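Local coordinates for chicken beta-microseminoprotein-like 3 (Gallus gallus, PDB 6RWC) that is of unknown function but belongs to the small, disulfide-rich beta-microseminoproteins and is a paralog specific to the egg, at residues Val55-Leu60 and Ile78-Tyr83; Tyr10-Asn15 and Cys33-Asn38. One frame throughout, in Å; residues are numbered along the deposited sequence.

Contact 1. Residues Val55-Leu60 and Ile78-Tyr83; sequences VNCVGL and ISCKVY
Cys57 and Cys80 meet through a disulfide, SG to SG 2.0 Å, and this covalent link is the whole of the contact between Val55-Leu60 and Ile78-Tyr83; no hydrogen bond joins the two segments. Followed outward, the CB of Cys57 lies 3.0 Å from the SG of Cys80 and 3.8 Å from its CB; the SG of Cys57, bonded to the SG of Cys80, lies 3.0 Å from the CB of Cys80. The SG of Cys57 stands anti to its carbonyl carbon, beside its backbone N (chi1 -53°), and Cys80 has the same form. The C-S-S-C torsion of -88° gives the bridge a left-handed twist close to the unstrained right angle. The bridged CA atoms of Cys57 and Cys80 are 6.5 Å apart. Around the bridge, Cys57 is buried against Val70 and Tyr52, while Cys80 rests on Lys72 and is partly exposed. The two segments are also joined indirectly through strand 67-72: Val58 and Leu60 pair by backbone hydrogen bonds with Val71 and Arg69, and Ile78 and Cys80 bond to Lys72 and Val70. Val82 adds apolar packing on Val70 and Tyr52. The bridge thus pins the irregular tail of the chain to the start of a two-stranded antiparallel hairpin, 57-62 with 67-72, the C-terminal beta-hairpin of this beta-microseminoprotein fold.

Contact 2. Residues Tyr10-Asn15 and Cys33-Asn38; sequences YGCISN and CKCKMN
Cys12 and Cys35 form a disulfide, SG to SG 2.0 Å, that fastens the small hairpin 12-14/17-19 to the four-stranded antiparallel sheet of the N-terminal half of this beta-microseminoprotein. The second segment enters on strand 31-35. The sulfur of Cys33 is bonded to Cys42 on neighbouring strand 39-44, so a second disulfide ties this strand within the sheet. The CB of Lys34 points away from the first segment, and its backbone pairs with Val41. Cys35 then turns toward Cys12. The two cysteines approach differently: the SG of Cys35 lies opposite its backbone N, beside the carbonyl carbon (chi1 -177°), whereas that of Cys12 lies beside its own N and anti to the carbonyl carbon. Between them the C-S-S-C torsion is 92°, a right-handed bridge near the relaxed right angle, and the CA atoms of Cys12 and Cys35 are 5.8 Å apart. The bridge is buried, with Met40 and Ser7 against Cys12 and Phe21 against Cys35, while backbone bonds to Gly22 and Ala23 hold Cys35 in place. At Lys36 the strand has ended, and its carbonyl O comes to 4.1 Å from the SG of Cys12. Its NZ and that of Lys34 both hydrogen-bond one pentaethylene glycol, probably from the crystallisation liquor. Met37 follows, its carbonyl accepting a hydrogen bond from Ser7. Across the contact, Gly11, at whose backbone angles a CB would jam against the carbonyl O of Tyr10, sets its carbonyl C 3.9 Å from the SG of Cys35.

Overall arrangement
Contact 2 closes before contact 1 opens, so the two disulfides follow one another along the chain and their loops do not interleave. Their centres lie 38 Å apart on opposite sides of the chain's centre, and their nearest atoms are about 21 Å apart. They share no sheet: contact 2 belongs to the N-terminal half, with the sheet of strands 2-6, 39-44, 31-35 and 24-26 and the hairpin 12-14/17-19, and contact 1 to the C-terminal hairpin 57-62/67-72 and its tail. Each bridge therefore secures its own half of this elongated, helix-free protein, consistent with the two-part architecture of beta-microseminoproteins.

Contact 1. Residues Val55-Leu60 and Ile78-Tyr83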
ATOM      1  N   VAL A  55      24.013   1.057  -4.068  1.00 36.57           N
ATOM      2  CA  VAL A  55      25.219   1.765  -3.652  1.00 34.55           C
ATOM      3  C   VAL A  55      25.121   3.247  -3.994  1.00 39.36           C
ATOM      4  O   VAL A  55      25.505   4.109  -3.194  1.00 42.75           O
ATOM      5  CB  VAL A  55      26.459   1.117  -4.296  1.00 36.83           C
ATOM      6  CG1 VAL A  55      27.724   1.799  -3.816  1.00 38.62           C
ATOM      7  CG2 VAL A  55      26.498  -0.376  -3.994  1.00 43.37           C
ATOM      8  N   ASN A  56      24.605   3.571  -5.178  1.00 38.02           N
ATOM      9  CA  ASN A  56      24.480   4.951  -5.621  1.00 34.52           C
ATOM     10  C   ASN A  56      23.039   5.441  -5.648  1.00 34.14           C
ATOM     11  O   ASN A  56      22.808   6.618  -5.945  1.00 34.45           O
ATOM     12  CB  ASN A  56      25.109   5.116  -7.008  1.00 29.41           C
ATOM     13  CG  ASN A  56      26.533   4.603  -7.065  1.00 33.24           C
ATOM     14  OD1 ASN A  56      27.433   5.166  -6.444  1.00 36.55           O
ATOM     15  ND2 ASN A  56      26.746   3.530  -7.816  1.00 37.85           N
ATOM     16  N   CYS A  57      22.071   4.581  -5.347  1.00 32.22           N
ATOM     17  CA  CYS A  57      20.665   4.951  -5.350  1.00 32.10           C
ATOM     18  C   CYS A  57      20.041   4.632  -3.997  1.00 35.09           C
ATOM     19  O   CYS A  57      20.539   3.796  -3.236  1.00 36.25           O
ATOM     20  CB  CYS A  57      19.902   4.231  -6.475  1.00 31.67           C
ATOM     21  SG  CYS A  57      20.648   4.426  -8.116  1.00 34.05           S
ATOM     22  N   VAL A  58      18.944   5.323  -3.698  1.00 32.96           N
ATOM     23  CA  VAL A  58      18.236   5.171  -2.433  1.00 29.78           C
ATOM     24  C   VAL A  58      16.746   5.330  -2.701  1.00 27.40           C
ATOM     25  O   VAL A  58      16.337   6.125  -3.555  1.00 24.56           O
ATOM     26  CB  VAL A  58      18.732   6.187  -1.378  1.00 31.41           C
ATOM     27  CG1 VAL A  58      18.501   7.618  -1.850  1.00 31.40           C
ATOM     28  CG2 VAL A  58      18.067   5.939  -0.027  1.00 32.09           C
ATOM     29  N   GLY A  59      15.936   4.553  -1.985  1.00 23.60           N
ATOM     30  CA  GLY A  59      14.493   4.649  -2.129  1.00 20.86           C
ATOM     31  C   GLY A  59      13.935   5.764  -1.264  1.00 26.82           C
ATOM     32  O   GLY A  59      14.249   5.861  -0.073  1.00 26.75           O
ATOM     33  N   LEU A  60      13.109   6.612  -1.867  1.00 27.00           N
ATOM     34  CA  LEU A  60      12.417   7.683  -1.161  1.00 27.44           C
ATOM     35  C   LEU A  60      10.953   7.297  -1.010  1.00 27.31           C
ATOM     36  O   LEU A  60      10.257   7.087  -2.010  1.00 26.47           O
ATOM     37  CB  LEU A  60      12.548   9.011  -1.906  1.00 31.76           C
ATOM     38  CG  LEU A  60      13.657   9.971  -1.471  1.00 38.95           C
ATOM     39  CD1 LEU A  60      15.014   9.294  -1.504  1.00 37.93           C
ATOM     40  CD2 LEU A  60      13.655  11.213  -2.351  1.00 39.78           C
ATOM     41  N   ILE A  78      16.868  12.870  -9.839  1.00 32.11           N
ATOM     42  CA  ILE A  78      17.099  11.920 -10.921  1.00 32.04           C
ATOM     43  C   ILE A  78      16.713  10.531 -10.429  1.00 34.39           C
ATOM     44  O   ILE A  78      17.251  10.049  -9.426  1.00 32.95           O
ATOM     45  CB  ILE A  78      18.560  11.951 -11.393  1.00 31.36           C
ATOM     46  CG1 ILE A  78      18.940  13.355 -11.866  1.00 35.07           C
ATOM     47  CG2 ILE A  78      18.783  10.932 -12.499  1.00 31.18           C
ATOM     48  CD1 ILE A  78      20.371  13.474 -12.344  1.00 35.83           C
ATOM     49  N   SER A  79      15.786   9.886 -11.131  1.00 32.77           N
ATOM     50  CA  SER A  79      15.381   8.534 -10.776  1.00 32.54           C
ATOM     51  C   SER A  79      16.386   7.522 -11.310  1.00 33.03           C
ATOM     52  O   SER A  79      17.000   7.721 -12.362  1.00 36.59           O
ATOM     53  CB  SER A  79      13.988   8.223 -11.328  1.00 36.39           C
ATOM     54  OG  SER A  79      13.024   9.137 -10.838  1.00 44.58           O
ATOM     55  N   CYS A  80      16.556   6.433 -10.570  1.00 30.77           N
ATOM     56  CA  CYS A  80      17.429   5.353 -11.000  1.00 35.65           C
ATOM     57  C   CYS A  80      16.628   4.282 -11.728  1.00 32.34           C
ATOM     58  O   CYS A  80      15.426   4.114 -11.505  1.00 31.35           O
ATOM     59  CB  CYS A  80      18.165   4.726  -9.813  1.00 40.61           C
ATOM     60  SG  CYS A  80      19.444   5.761  -9.064  1.00 33.42           S
ATOM     61  N   LYS A  81      17.310   3.561 -12.613  1.00 34.24           N
ATOM     62  CA  LYS A  81      16.689   2.429 -13.284  1.00 36.00           C
ATOM     63  C   LYS A  81      16.437   1.311 -12.282  1.00 38.41           C
ATOM     64  O   LYS A  81      17.341   0.911 -11.541  1.00 36.97           O
ATOM     65  CB  LYS A  81      17.577   1.934 -14.423  1.00 40.58           C
ATOM     66  CG  LYS A  81      17.057   0.689 -15.130  1.00 50.57           C
ATOM     67  CD  LYS A  81      15.725   0.947 -15.822  1.00 50.66           C
ATOM     68  CE  LYS A  81      15.241  -0.287 -16.572  1.00 53.66           C
ATOM     69  NZ  LYS A  81      13.957  -0.032 -17.284  1.00 58.41           N
ATOM     70  N   VAL A  82      15.203   0.817 -12.247  1.00 32.75           N
ATOM     71  CA  VAL A  82      14.819  -0.293 -11.384  1.00 35.07           C
ATOM     72  C   VAL A  82      14.303  -1.419 -12.264  1.00 44.89           C
ATOM     73  O   VAL A  82      13.467  -1.192 -13.149  1.00 48.45           O
ATOM     74  CB  VAL A  82      13.759   0.127 -10.349  1.00 39.63           C
ATOM     75  CG1 VAL A  82      13.405  -1.045  -9.449  1.00 39.73           C
ATOM     76  CG2 VAL A  82      14.261   1.303  -9.524  1.00 41.02           C
ATOM     77  N   TYR A  83      14.804  -2.625 -12.030  1.00 47.85           N
ATOM     78  CA  TYR A  83      14.389  -3.799 -12.778  1.00 54.62           C
ATOM     79  C   TYR A  83      13.330  -4.572 -12.002  1.00 62.90           C
ATOM     80  O   TYR A  83      13.371  -4.654 -10.771  1.00 64.20           O
ATOM     81  CB  TYR A  83      15.588  -4.695 -13.083  1.00 56.48           C
ATOM     82  CG  TYR A  83      16.692  -3.984 -13.835  1.00 55.08           C
ATOM     83  CD1 TYR A  83      16.644  -3.850 -15.218  1.00 58.87           C
ATOM     84  CD2 TYR A  83      17.780  -3.444 -13.163  1.00 45.11           C
ATOM     85  CE1 TYR A  83      17.653  -3.205 -15.910  1.00 55.02           C
ATOM     86  CE2 TYR A  83      18.792  -2.795 -13.845  1.00 43.95           C
ATOM     87  CZ  TYR A  83      18.724  -2.678 -15.217  1.00 48.10           C
ATOM     88  OH  TYR A  83      19.731  -2.033 -15.898  1.00 45.66           O
TER

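Contact 2. Residues Tyr10-Asn15 and Cys33-Asn38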
ATOM      1  N   TYR A  10     -24.071  -6.809   8.505  1.00 54.77           N
ATOM      2  CA  TYR A  10     -24.337  -5.440   8.083  1.00 53.56           C
ATOM      3  C   TYR A  10     -23.159  -4.785   7.376  1.00 51.73           C
ATOM      4  O   TYR A  10     -23.309  -3.672   6.860  1.00 52.84           O
ATOM      5  CB  TYR A  10     -24.742  -4.576   9.285  1.00 54.63           C
ATOM      6  CG  TYR A  10     -25.967  -5.074  10.014  1.00 58.65           C
ATOM      7  CD1 TYR A  10     -25.850  -5.785  11.201  1.00 61.93           C
ATOM      8  CD2 TYR A  10     -27.242  -4.840   9.514  1.00 61.14           C
ATOM      9  CE1 TYR A  10     -26.967  -6.248  11.871  1.00 67.17           C
ATOM     10  CE2 TYR A  10     -28.366  -5.301  10.178  1.00 63.72           C
ATOM     11  CZ  TYR A  10     -28.222  -6.003  11.354  1.00 67.08           C
ATOM     12  OH  TYR A  10     -29.338  -6.461  12.017  1.00 72.36           O
ATOM     13  N   GLY A  11     -22.009  -5.436   7.341  1.00 49.33           N
ATOM     14  CA  GLY A  11     -20.834  -4.882   6.703  1.00 44.56           C
ATOM     15  C   GLY A  11     -19.578  -5.436   7.346  1.00 44.51           C
ATOM     16  O   GLY A  11     -19.598  -6.500   7.955  1.00 48.13           O
ATOM     17  N   CYS A  12     -18.487  -4.685   7.200  1.00 44.54           N
ATOM     18  CA  CYS A  12     -17.186  -5.068   7.739  1.00 45.35           C
ATOM     19  C   CYS A  12     -16.884  -4.211   8.963  1.00 47.38           C
ATOM     20  O   CYS A  12     -16.706  -2.994   8.851  1.00 44.92           O
ATOM     21  CB  CYS A  12     -16.092  -4.914   6.685  1.00 46.21           C
ATOM     22  SG  CYS A  12     -16.426  -5.805   5.155  1.00 44.87           S
ATOM     23  N   ILE A  13     -16.817  -4.848  10.126  1.00 53.11           N
ATOM     24  CA  ILE A  13     -16.533  -4.157  11.378  1.00 60.09           C
ATOM     25  C   ILE A  13     -15.033  -4.211  11.625  1.00 63.50           C
ATOM     26  O   ILE A  13     -14.458  -5.293  11.785  1.00 63.65           O
ATOM     27  CB  ILE A  13     -17.310  -4.779  12.546  1.00 62.61           C
ATOM     28  CG1 ILE A  13     -18.810  -4.790  12.241  1.00 56.63           C
ATOM     29  CG2 ILE A  13     -17.015  -4.023  13.833  1.00 61.93           C
ATOM     30  CD1 ILE A  13     -19.648  -5.478  13.300  1.00 61.18           C
ATOM     31  N   SER A  14     -14.393  -3.042  11.653  1.00 68.69           N
ATOM     32  CA  SER A  14     -12.941  -2.945  11.801  1.00 78.75           C
ATOM     33  C   SER A  14     -12.652  -1.968  12.929  1.00 91.59           C
ATOM     34  O   SER A  14     -12.449  -0.770  12.703  1.00 96.38           O
ATOM     35  CB  SER A  14     -12.278  -2.520  10.502  1.00 77.31           C
ATOM     36  OG  SER A  14     -10.874  -2.403  10.663  1.00 81.41           O
ATOM     37  N   ASN A  15     -12.635  -2.500  14.150  1.00100.41           N
ATOM     38  CA  ASN A  15     -12.285  -1.744  15.345  1.00101.16           C
ATOM     39  C   ASN A  15     -13.200  -0.528  15.501  1.00101.72           C
ATOM     40  O   ASN A  15     -12.828   0.615  15.219  1.00105.68           O
ATOM     41  CB  ASN A  15     -10.808  -1.342  15.297  1.00100.99           C
ATOM     42  CG  ASN A  15      -9.893  -2.537  15.099  1.00 98.68           C
ATOM     43  OD1 ASN A  15      -9.256  -2.690  14.055  1.00 93.39           O
ATOM     44  ND2 ASN A  15      -9.829  -3.397  16.107  1.00102.14           N
ATOM     45  N   CYS A  33      -8.282  -1.149   1.494  1.00 30.02           N
ATOM     46  CA  CYS A  33      -9.255  -2.134   1.935  1.00 29.49           C
ATOM     47  C   CYS A  33     -10.544  -2.003   1.134  1.00 27.91           C
ATOM     48  O   CYS A  33     -10.921  -0.909   0.703  1.00 29.08           O
ATOM     49  CB  CYS A  33      -9.564  -1.968   3.424  1.00 25.22           C
ATOM     50  SG  CYS A  33      -8.158  -2.134   4.544  1.00 29.76           S
ATOM     51  N   LYS A  34     -11.219  -3.132   0.945  1.00 27.69           N
ATOM     52  CA  LYS A  34     -12.554  -3.159   0.367  1.00 28.99           C
ATOM     53  C   LYS A  34     -13.423  -4.107   1.175  1.00 31.02           C
ATOM     54  O   LYS A  34     -13.001  -5.218   1.512  1.00 30.22           O
ATOM     55  CB  LYS A  34     -12.536  -3.591  -1.103  1.00 30.00           C
ATOM     56  CG  LYS A  34     -13.909  -3.547  -1.753  1.00 38.77           C
ATOM     57  CD  LYS A  34     -13.821  -3.646  -3.264  1.00 43.96           C
ATOM     58  CE  LYS A  34     -15.184  -3.417  -3.903  1.00 48.43           C
ATOM     59  NZ  LYS A  34     -15.119  -3.447  -5.391  1.00 55.25           N
ATOM     60  N   CYS A  35     -14.635  -3.659   1.490  1.00 27.97           N
ATOM     61  CA  CYS A  35     -15.596  -4.469   2.228  1.00 32.46           C
ATOM     62  C   CYS A  35     -16.439  -5.255   1.230  1.00 36.91           C
ATOM     63  O   CYS A  35     -17.319  -4.692   0.571  1.00 37.00           O
ATOM     64  CB  CYS A  35     -16.469  -3.593   3.120  1.00 31.85           C
ATOM     65  SG  CYS A  35     -17.625  -4.538   4.116  1.00 40.45           S
ATOM     66  N   LYS A  36     -16.166  -6.549   1.115  1.00 39.16           N
ATOM     67  CA  LYS A  36     -16.921  -7.441   0.252  1.00 50.48           C
ATOM     68  C   LYS A  36     -17.873  -8.283   1.090  1.00 54.52           C
ATOM     69  O   LYS A  36     -17.726  -8.395   2.311  1.00 56.08           O
ATOM     70  CB  LYS A  36     -15.984  -8.342  -0.560  1.00 58.18           C
ATOM     71  CG  LYS A  36     -14.991  -7.577  -1.422  1.00 63.09           C
ATOM     72  CD  LYS A  36     -15.682  -6.883  -2.586  1.00 68.46           C
ATOM     73  CE  LYS A  36     -16.166  -7.891  -3.619  1.00 75.91           C
ATOM     74  NZ  LYS A  36     -16.896  -7.235  -4.742  1.00 80.73           N
ATOM     75  N   MET A  37     -18.859  -8.875   0.413  1.00 59.21           N
ATOM     76  CA  MET A  37     -19.894  -9.631   1.111  1.00 66.33           C
ATOM     77  C   MET A  37     -19.304 -10.778   1.922  1.00 64.91           C
ATOM     78  O   MET A  37     -19.796 -11.094   3.011  1.00 68.19           O
ATOM     79  CB  MET A  37     -20.919 -10.162   0.112  1.00 76.82           C
ATOM     80  CG  MET A  37     -21.768  -9.089  -0.542  1.00 82.57           C
ATOM     81  SD  MET A  37     -23.509  -9.260  -0.112  1.00 92.40           S
ATOM     82  CE  MET A  37     -24.263  -8.166  -1.312  1.00 94.64           C
ATOM     83  N   ASN A  38     -18.252 -11.418   1.408  1.00 63.93           N
ATOM     84  CA  ASN A  38     -17.645 -12.528   2.133  1.00 70.93           C
ATOM     85  C   ASN A  38     -16.762 -12.039   3.275  1.00 68.92           C
ATOM     86  O   ASN A  38     -16.826 -12.583   4.385  1.00 72.77           O
ATOM     87  CB  ASN A  38     -16.842 -13.410   1.176  1.00 74.25           C
ATOM     88  CG  ASN A  38     -17.714 -14.396   0.427  1.00 84.27           C
ATOM     89  OD1 ASN A  38     -17.747 -14.406  -0.804  1.00 91.03           O
ATOM     90  ND2 ASN A  38     -18.430 -15.233   1.169  1.00 88.12           N
TER